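Local coordinates for protein metallophosphoesterase (Clostridium thermocellum, PDB 4J6O) that probably removes phosphate groups from RNA ends as the manganese-dependent 2',3'-phosphatase domain of the bacterial Pnkp-Hen1 RNA repair system, at residues A[149-154]-A[201-206]. Sequence-based numbering, arbitrary orientation.
Sequences GKLVVA and KALVVY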
loop_
_atom_site.group_PDB
_atom_site.type_symbol
_atom_site.label_atom_id
_atom_site.label_comp_id
_atom_site.label_asym_id
_atom_site.label_seq_id
_atom_site.Cartn_x
_atom_site.Cartn_y
_atom_site.Cartn_z
ATOM N N GLY A 149 -7.203 -13.398 -13.387
ATOM C CA GLY A 149 -7.267 -14.054 -12.090
ATOM C C GLY A 149 -5.967 -14.690 -11.620
ATOM O O GLY A 149 -5.956 -15.446 -10.658
ATOM N N LYS A 150 -4.845 -14.358 -12.248
ATOM C CA LYS A 150 -3.596 -14.958 -11.849
ATOM C C LYS A 150 -2.891 -14.174 -10.736
ATOM O O LYS A 150 -1.948 -14.669 -10.100
ATOM C CB LYS A 150 -2.645 -15.034 -13.062
ATOM C CG LYS A 150 -3.089 -16.076 -14.038
ATOM C CD LYS A 150 -2.360 -15.865 -15.373
ATOM C CE LYS A 150 -2.908 -16.814 -16.461
ATOM N NZ LYS A 150 -2.392 -16.387 -17.851
ATOM N N LEU A 151 -3.373 -12.959 -10.468
ATOM C CA LEU A 151 -2.710 -12.106 -9.502
ATOM C C LEU A 151 -3.770 -11.401 -8.697
ATOM O O LEU A 151 -4.742 -10.910 -9.278
ATOM C CB LEU A 151 -1.842 -11.094 -10.251
ATOM C CG LEU A 151 -1.187 -9.935 -9.436
ATOM C CD1 LEU A 151 -0.191 -10.454 -8.404
ATOM C CD2 LEU A 151 -0.601 -8.822 -10.393
ATOM N N VAL A 152 -3.575 -11.339 -7.386
ATOM C CA VAL A 152 -4.446 -10.507 -6.507
ATOM C C VAL A 152 -3.515 -9.605 -5.718
ATOM O O VAL A 152 -2.511 -10.069 -5.181
ATOM C CB VAL A 152 -5.247 -11.413 -5.583
ATOM C CG1 VAL A 152 -5.987 -10.595 -4.505
ATOM C CG2 VAL A 152 -6.318 -12.242 -6.403
ATOM N N VAL A 153 -3.882 -8.336 -5.589
ATOM C CA VAL A 153 -3.141 -7.417 -4.706
ATOM C C VAL A 153 -4.122 -6.872 -3.687
ATOM O O VAL A 153 -5.265 -6.535 -4.008
ATOM C CB VAL A 153 -2.416 -6.259 -5.441
ATOM C CG1 VAL A 153 -1.213 -6.811 -6.292
ATOM C CG2 VAL A 153 -3.359 -5.382 -6.280
ATOM N N ALA A 154 -3.650 -6.784 -2.443
ATOM C CA ALA A 154 -4.438 -6.278 -1.311
ATOM C C ALA A 154 -3.474 -5.893 -0.234
ATOM O O ALA A 154 -2.347 -6.439 -0.191
ATOM C CB ALA A 154 -5.399 -7.361 -0.767
ATOM N N LYS A 201 -5.642 -20.165 -6.465
ATOM C CA LYS A 201 -4.959 -20.148 -7.742
ATOM C C LYS A 201 -4.115 -18.890 -7.933
ATOM O O LYS A 201 -3.007 -18.965 -8.464
ATOM C CB LYS A 201 -5.989 -20.257 -8.873
ATOM C CG LYS A 201 -5.533 -19.671 -10.211
ATOM C CD LYS A 201 -6.718 -19.444 -11.150
ATOM C CE LYS A 201 -6.319 -18.672 -12.398
ATOM N NZ LYS A 201 -7.542 -18.118 -13.058
ATOM N N ALA A 202 -4.654 -17.741 -7.529
ATOM C CA ALA A 202 -3.967 -16.463 -7.774
ATOM C C ALA A 202 -2.791 -16.294 -6.847
ATOM O O ALA A 202 -2.864 -16.614 -5.656
ATOM C CB ALA A 202 -4.878 -15.328 -7.582
ATOM N N LEU A 203 -1.705 -15.776 -7.391
ATOM C CA LEU A 203 -0.620 -15.318 -6.554
ATOM C C LEU A 203 -1.104 -14.066 -5.812
ATOM O O LEU A 203 -1.602 -13.141 -6.456
ATOM C CB LEU A 203 0.527 -14.927 -7.463
ATOM C CG LEU A 203 1.677 -14.128 -6.845
ATOM C CD1 LEU A 203 2.420 -14.963 -5.829
ATOM C CD2 LEU A 203 2.642 -13.674 -7.962
ATOM N N VAL A 204 -0.959 -14.012 -4.475
ATOM C CA VAL A 204 -1.400 -12.827 -3.743
ATOM C C VAL A 204 -0.180 -12.089 -3.275
ATOM O O VAL A 204 0.611 -12.624 -2.505
ATOM C CB VAL A 204 -2.248 -13.188 -2.478
ATOM C CG1 VAL A 204 -2.784 -11.925 -1.817
ATOM C CG2 VAL A 204 -3.364 -14.179 -2.867
ATOM N N VAL A 205 -0.033 -10.846 -3.741
ATOM C CA VAL A 205 1.086 -9.995 -3.285
ATOM C C VAL A 205 0.448 -8.958 -2.356
ATOM O O VAL A 205 -0.513 -8.277 -2.731
ATOM C CB VAL A 205 1.746 -9.337 -4.473
ATOM C CG1 VAL A 205 2.937 -8.503 -4.037
ATOM C CG2 VAL A 205 2.190 -10.404 -5.502
ATOM N N TYR A 206 0.986 -8.857 -1.149
ATOM C CA TYR A 206 0.379 -8.032 -0.121
ATOM C C TYR A 206 1.443 -7.447 0.779
ATOM O O TYR A 206 2.635 -7.721 0.566
ATOM C CB TYR A 206 -0.691 -8.864 0.669
ATOM C CG TYR A 206 -0.098 -9.956 1.544
ATOM C CD1 TYR A 206 0.393 -11.150 1.004
ATOM C CD2 TYR A 206 -0.098 -9.795 2.915
ATOM C CE1 TYR A 206 0.939 -12.122 1.826
ATOM C CE2 TYR A 206 0.441 -10.752 3.760
ATOM C CZ TYR A 206 0.972 -11.908 3.192
ATOM O OH TYR A 206 1.489 -12.868 4.009
#
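Leu-203 O, the best-held polar atom between 149-154 and 201-206, is gripped twice: by a hydrogen bond from Val-152 N at 2.8 Å, nearly straight and in the carbonyl plane, and by a CA-H...O contact from Leu-151 CA at 3.4 Å. Val-152 O is held in the same double way, taking Val-205 N almost along its C=O axis (3.0 Å) and touching Val-204 CA. At the start of the ladder Leu-203 N reaches Lys-150 O from above the carbonyl plane, 45° out of it; at the far end the bond from Ala-154 N to Val-205 O stretches to a weak 3.5 Å. These rungs pair two parallel strands, 151-154 and 203-206, at the centre of one of the two mixed beta-sheets of the calcineurin-like phosphoesterase fold. Strand 203-206 continues the sheet to 220-222, and 151-154 to 143-146; on that last side Lys-150 and Leu-151 together face Leu-146, a classic beta bulge. Leu-151, Val-153, Leu-203 and Val-205 share the face that meets strand 14-17 and strand 232-238 of the second sheet, so branched apolar residues suit it. There Leu-151, its CG anti to the backbone N (chi1 171°), crosses Val-205 obliquely and sets CD1 against Val-205 CG2 at 3.8 Å. On the other face Val-152 CG2, beside its own backbone N, meets Ala-202 CB at 3.6 Å; that small methyl also lies close to Gly-149 O. Gly-149 suits its turn, since its phi is positive (78°) and a beta carbon would crowd Lys-201 NZ. The extended chain of Lys-201 passes Gly-149 O with CE and carries its ammonium to Asp-148 O. Ala-154 O is buried with no hydrogen-bonding partner; Tyr-206 CB comes to 3.1 Å from it and Tyr-206 CA makes a CA-H...O contact, while the ring turns away to meet Trp-194 edge-to-face.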